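Local coordinates for protein amine Dehydrogenase (Pseudomonas putida, PDB 1JMX) that probably forms the seven-bladed beta-propeller subunit of a quinohaemoprotein amine dehydrogenase that oxidatively deaminates primary amines, at residues Glu255-Gly260 with Gly272-Ala278; Lys305-Leu309 with Val320-Asp324. All coordinates share one frame; numbering follows the deposited sequence.

Interactions 1 and 2 sit on neighbouring propeller blades, the first on the blade of strands 257-262 to 286-292, the second on that of strands 299-302 to 327-333. Both are largely buried antiparallel contacts, yet their chemistry differs. Interaction 1 lies nearer the centre of the chain, combines a backbone ladder with a salt bridge and aromatic packing, and borders another protein chain. Interaction 2, farther out, joins a loop to a strand end through backbone bonds and apolar contacts, and the charge on K308 is paired outside the contact, with D31. They meet between the blades, where L277 CD1 packs 3.7 Å from F321 CD2 and 3.8 Å from L309 CD1.

Interaction 1: residues Glu255-Gly260 with Gly272-Ala278; sequences ELYFTG and GVLNRLA
F258 N donates to V273 O at 2.8 Å and V273 N to T259 O at 3.0 Å between the antiparallel backbones, and beyond them G260 and G272 form a non-hydrogen-bonded pair. The chain turns a corner at F258, within this ladder, and ahead of it E255 reaches across to R276. Its CG is tucked between backbone N and carbonyl carbon (chi1 60°), and the chain then runs extended, crossing the arginine at about a right angle. R276 grips side-on: NH2 meets E255 OE1 at 2.9 Å, NE meets OE2 at 3.2 Å, with the carboxylate and guanidinium planes 57° apart. The Y257 hydroxyl donates to the same OE1 at 2.7 Å from the opposite face of the carboxylate, so this oxygen is pinned between two donors; Y280 OH is a further partner of Y257 OH.

The tyrosine ring passes close beside G272, where a CB would collide with its CG, and at its far end CZ rests 3.6 Å from A278 CB. This is the first hairpin of a four-stranded propeller blade, with Y257 reaching across strand 269-274 to the third strand, 276-281. A water fastens the turn between those two strands: it accepts from N275 N and donates to E255 OE2 and, at 2.7 Å, to L256 O. L274, its CG anti to the backbone N (chi1 -159°), sets CD2 over one face of the F258 ring, 3.6 Å from the centroid, a CH-pi contact. Y298 and W201 also meet this ring, and the backbone of another protein chain packs on F258 and L274. T259 runs alongside V273, its OG1 against CG1, while the same OG1 bonds to Y298 O and V300 N of the next blade.

Interaction 2: residues Lys305-Leu309 with Val320-Asp324; sequences KGDKL and VFNPD
P323 lays the CG-CD side of its ring over two successive carbonyl oxygens of the loop, CD 3.1 Å from D307 O and CG 3.3 Å from G306 O. F302 also packs against the proline, whose carbonyl oxygen accepts from K279 NZ and Y271 OH. Replacing the proline ring by an alanine is likely to strip the two carbonyls of their CG and CD cover and let the loop shift against the strand end. G306 allows the bend with a positive phi of 86°, and D303 OD2 holds the turn by accepting from the backbone N of both G306 and D307.

Where the loop enters strand 309-312, L309 and F321 form an antiparallel hydrogen-bonded pair joining the second and third strands of a propeller blade. L309 N donates to F321 O at 3.0 Å and F321 N to L309 O at 2.8 Å; K308 CA adds a CA-H...O contact to F321 O. On the face shared by L309 and F321 the CB atoms lie 4.0 Å apart, but the phenylalanine ring then leads away from the leucine, toward L311 and L293. K308, its chain extended beyond CG, passes V320 obliquely with CD 4.1 Å from CG1. Its NZ continues to a salt bridge with D31 on the adjacent blade.

Interaction 1: residues Glu255-Gly260 with Gly272-Ala278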
loop_
_atom_site.group_PDB
_atom_site.type_symbol
_atom_site.label_atom_id
_atom_site.label_comp_id
_atom_site.label_asym_id
_atom_site.label_seq_id
_atom_site.Cartn_x
_atom_site.Cartn_y
_atom_site.Cartn_z
ATOM N N GLU B 255 13.698 12.813 13.587
ATOM C CA GLU B 255 13.722 12.245 12.237
ATOM C C GLU B 255 14.159 10.780 12.342
ATOM O O GLU B 255 14.668 10.343 13.382
ATOM C CB GLU B 255 14.701 13.007 11.339
ATOM C CG GLU B 255 16.146 13.006 11.831
ATOM C CD GLU B 255 17.118 13.691 10.875
ATOM O OE1 GLU B 255 18.236 14.030 11.312
ATOM O OE2 GLU B 255 16.788 13.874 9.685
ATOM N N LEU B 256 13.976 10.028 11.263
ATOM C CA LEU B 256 14.347 8.623 11.250
ATOM C C LEU B 256 15.711 8.369 10.623
ATOM O O LEU B 256 16.150 9.116 9.745
ATOM C CB LEU B 256 13.297 7.799 10.504
ATOM C CG LEU B 256 11.852 7.798 11.007
ATOM C CD1 LEU B 256 11.018 6.922 10.075
ATOM C CD2 LEU B 256 11.769 7.294 12.446
ATOM N N TYR B 257 16.369 7.310 11.108
ATOM C CA TYR B 257 17.676 6.850 10.625
ATOM C C TYR B 257 17.533 5.337 10.420
ATOM O O TYR B 257 16.888 4.661 11.223
ATOM C CB TYR B 257 18.786 7.096 11.661
ATOM C CG TYR B 257 18.929 8.530 12.118
ATOM C CD1 TYR B 257 18.773 8.865 13.457
ATOM C CD2 TYR B 257 19.162 9.557 11.200
ATOM C CE1 TYR B 257 18.833 10.183 13.880
ATOM C CE2 TYR B 257 19.229 10.881 11.608
ATOM C CZ TYR B 257 19.059 11.186 12.956
ATOM O OH TYR B 257 19.104 12.495 13.374
ATOM N N PHE B 258 18.081 4.816 9.327
ATOM C CA PHE B 258 18.018 3.381 9.057
ATOM C C PHE B 258 19.215 2.655 9.675
ATOM O O PHE B 258 19.068 1.591 10.278
ATOM C CB PHE B 258 17.937 3.115 7.556
ATOM C CG PHE B 258 16.532 3.000 7.037
ATOM C CD1 PHE B 258 15.441 3.298 7.855
ATOM C CD2 PHE B 258 16.296 2.583 5.731
ATOM C CE1 PHE B 258 14.132 3.181 7.377
ATOM C CE2 PHE B 258 14.991 2.461 5.238
ATOM C CZ PHE B 258 13.908 2.760 6.063
ATOM N N THR B 259 20.398 3.237 9.506
ATOM C CA THR B 259 21.623 2.681 10.062
ATOM C C THR B 259 22.381 3.757 10.832
ATOM O O THR B 259 22.198 4.961 10.607
ATOM C CB THR B 259 22.563 2.116 8.988
ATOM O OG1 THR B 259 22.988 3.170 8.125
ATOM C CG2 THR B 259 21.884 1.039 8.177
ATOM N N GLY B 260 23.228 3.300 11.748
ATOM C CA GLY B 260 24.024 4.201 12.549
ATOM C C GLY B 260 25.253 3.484 13.042
ATOM O O GLY B 260 25.174 2.322 13.418
ATOM N N GLY B 272 24.103 8.615 12.199
ATOM C CA GLY B 272 22.936 7.928 11.665
ATOM C C GLY B 272 22.582 8.490 10.299
ATOM O O GLY B 272 22.945 9.623 9.999
ATOM N N VAL B 273 21.851 7.731 9.480
ATOM C CA VAL B 273 21.499 8.200 8.139
ATOM C C VAL B 273 20.185 7.665 7.552
ATOM O O VAL B 273 19.728 6.584 7.905
ATOM C CB VAL B 273 22.657 7.885 7.122
ATOM C CG1 VAL B 273 22.728 6.392 6.836
ATOM C CG2 VAL B 273 22.486 8.674 5.822
ATOM N N LEU B 274 19.586 8.479 6.684
ATOM C CA LEU B 274 18.370 8.168 5.933
ATOM C C LEU B 274 18.185 9.333 4.963
ATOM O O LEU B 274 18.725 9.300 3.865
ATOM C CB LEU B 274 17.140 7.965 6.828
ATOM C CG LEU B 274 15.944 7.171 6.254
ATOM C CD1 LEU B 274 14.981 8.043 5.494
ATOM C CD2 LEU B 274 16.427 6.039 5.369
ATOM N N ASN B 275 17.473 10.378 5.383
ATOM C CA ASN B 275 17.263 11.556 4.537
ATOM C C ASN B 275 18.313 12.623 4.836
ATOM O O ASN B 275 18.657 13.425 3.973
ATOM C CB ASN B 275 15.840 12.092 4.678
ATOM C CG ASN B 275 14.825 11.225 3.948
ATOM O OD1 ASN B 275 15.181 10.451 3.060
ATOM N ND2 ASN B 275 13.553 11.358 4.314
ATOM N N ARG B 276 18.821 12.609 6.065
ATOM C CA ARG B 276 19.888 13.507 6.497
ATOM C C ARG B 276 20.945 12.636 7.164
ATOM O O ARG B 276 20.649 11.533 7.620
ATOM C CB ARG B 276 19.397 14.525 7.534
ATOM C CG ARG B 276 18.631 15.709 6.981
ATOM C CD ARG B 276 18.733 16.904 7.926
ATOM N NE ARG B 276 18.496 16.522 9.317
ATOM C CZ ARG B 276 18.596 17.350 10.354
ATOM N NH1 ARG B 276 18.923 18.621 10.167
ATOM N NH2 ARG B 276 18.405 16.899 11.586
ATOM N N LEU B 277 22.179 13.118 7.195
ATOM C CA LEU B 277 23.256 12.400 7.858
ATOM C C LEU B 277 23.435 13.184 9.157
ATOM O O LEU B 277 23.775 14.361 9.119
ATOM C CB LEU B 277 24.540 12.469 7.024
ATOM C CG LEU B 277 25.625 11.380 7.138
ATOM C CD1 LEU B 277 26.930 11.929 6.574
ATOM C CD2 LEU B 277 25.846 10.929 8.566
ATOM N N ALA B 278 23.164 12.565 10.299
ATOM C CA ALA B 278 23.304 13.264 11.570
ATOM C C ALA B 278 24.483 12.764 12.393
ATOM O O ALA B 278 24.795 11.577 12.403
ATOM C CB ALA B 278 22.024 13.179 12.370
HETATM O O HOH W 1 16.838 11.095 8.063
#

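Interaction 2: residues Lys305-Leu309 with Val320-Asp324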
loop_
_atom_site.group_PDB
_atom_site.type_symbol
_atom_site.label_atom_id
_atom_site.label_comp_id
_atom_site.label_asym_id
_atom_site.label_seq_id
_atom_site.Cartn_x
_atom_site.Cartn_y
_atom_site.Cartn_z
ATOM N N LYS B 305 40.337 3.747 9.942
ATOM C CA LYS B 305 40.710 4.858 10.816
ATOM C C LYS B 305 39.560 5.795 11.164
ATOM O O LYS B 305 39.605 6.474 12.186
ATOM C CB LYS B 305 41.873 5.656 10.217
ATOM C CG LYS B 305 43.228 4.950 10.310
ATOM C CD LYS B 305 44.329 5.778 9.647
ATOM C CE LYS B 305 44.453 7.175 10.279
ATOM N NZ LYS B 305 45.392 8.076 9.525
ATOM N N GLY B 306 38.509 5.785 10.350
ATOM C CA GLY B 306 37.384 6.664 10.608
ATOM C C GLY B 306 37.599 8.042 9.997
ATOM O O GLY B 306 37.051 9.028 10.491
ATOM N N ASP B 307 38.441 8.104 8.958
ATOM C CA ASP B 307 38.743 9.340 8.228
ATOM C C ASP B 307 37.703 9.573 7.124
ATOM O O ASP B 307 37.614 10.673 6.566
ATOM C CB ASP B 307 40.108 9.253 7.537
ATOM C CG ASP B 307 41.245 8.972 8.488
ATOM O OD1 ASP B 307 41.244 9.485 9.632
ATOM O OD2 ASP B 307 42.172 8.246 8.062
ATOM N N LYS B 308 37.017 8.505 6.722
ATOM C CA LYS B 308 35.987 8.593 5.693
ATOM C C LYS B 308 34.723 7.930 6.170
ATOM O O LYS B 308 34.762 7.008 6.980
ATOM C CB LYS B 308 36.413 7.897 4.411
ATOM C CG LYS B 308 37.535 8.545 3.680
ATOM C CD LYS B 308 37.826 7.719 2.462
ATOM C CE LYS B 308 39.056 8.195 1.771
ATOM N NZ LYS B 308 39.457 7.192 0.778
ATOM N N LEU B 309 33.606 8.409 5.638
ATOM C CA LEU B 309 32.287 7.898 5.956
ATOM C C LEU B 309 31.623 7.694 4.609
ATOM O O LEU B 309 31.426 8.644 3.851
ATOM C CB LEU B 309 31.492 8.932 6.759
ATOM C CG LEU B 309 30.417 8.495 7.761
ATOM C CD1 LEU B 309 29.590 9.707 8.159
ATOM C CD2 LEU B 309 29.525 7.428 7.190
ATOM N N VAL B 320 30.955 9.917 -0.389
ATOM C CA VAL B 320 32.104 9.861 0.509
ATOM C C VAL B 320 32.096 11.160 1.293
ATOM O O VAL B 320 32.097 12.239 0.712
ATOM C CB VAL B 320 33.451 9.718 -0.237
ATOM C CG1 VAL B 320 34.581 9.551 0.769
ATOM C CG2 VAL B 320 33.414 8.527 -1.176
ATOM N N PHE B 321 32.059 11.038 2.614
ATOM C CA PHE B 321 32.027 12.177 3.510
ATOM C C PHE B 321 33.242 12.282 4.409
ATOM O O PHE B 321 33.911 11.291 4.707
ATOM C CB PHE B 321 30.802 12.099 4.422
ATOM C CG PHE B 321 29.566 12.698 3.837
ATOM C CD1 PHE B 321 28.899 12.074 2.791
ATOM C CD2 PHE B 321 29.055 13.892 4.347
ATOM C CE1 PHE B 321 27.738 12.630 2.259
ATOM C CE2 PHE B 321 27.891 14.457 3.819
ATOM C CZ PHE B 321 27.234 13.826 2.777
ATOM N N ASN B 322 33.532 13.515 4.810
ATOM C CA ASN B 322 34.601 13.786 5.753
ATOM C C ASN B 322 33.761 13.776 7.013
ATOM O O ASN B 322 32.828 14.569 7.132
ATOM C CB ASN B 322 35.180 15.182 5.535
ATOM C CG ASN B 322 36.247 15.531 6.553
ATOM O OD1 ASN B 322 35.986 15.585 7.751
ATOM N ND2 ASN B 322 37.458 15.765 6.075
ATOM N N PRO B 323 34.034 12.853 7.945
ATOM C CA PRO B 323 33.240 12.802 9.175
ATOM C C PRO B 323 33.382 14.004 10.120
ATOM O O PRO B 323 32.468 14.297 10.891
ATOM C CB PRO B 323 33.694 11.491 9.815
ATOM C CG PRO B 323 35.105 11.389 9.389
ATOM C CD PRO B 323 35.063 11.802 7.940
ATOM N N ASP B 324 34.513 14.702 10.049
ATOM C CA ASP B 324 34.749 15.865 10.910
ATOM C C ASP B 324 33.936 17.067 10.453
ATOM O O ASP B 324 33.180 17.645 11.231
ATOM C CB ASP B 324 36.235 16.239 10.934
ATOM C CG ASP B 324 37.117 15.092 11.387
ATOM O OD1 ASP B 324 36.813 14.482 12.439
ATOM O OD2 ASP B 324 38.106 14.797 10.680
#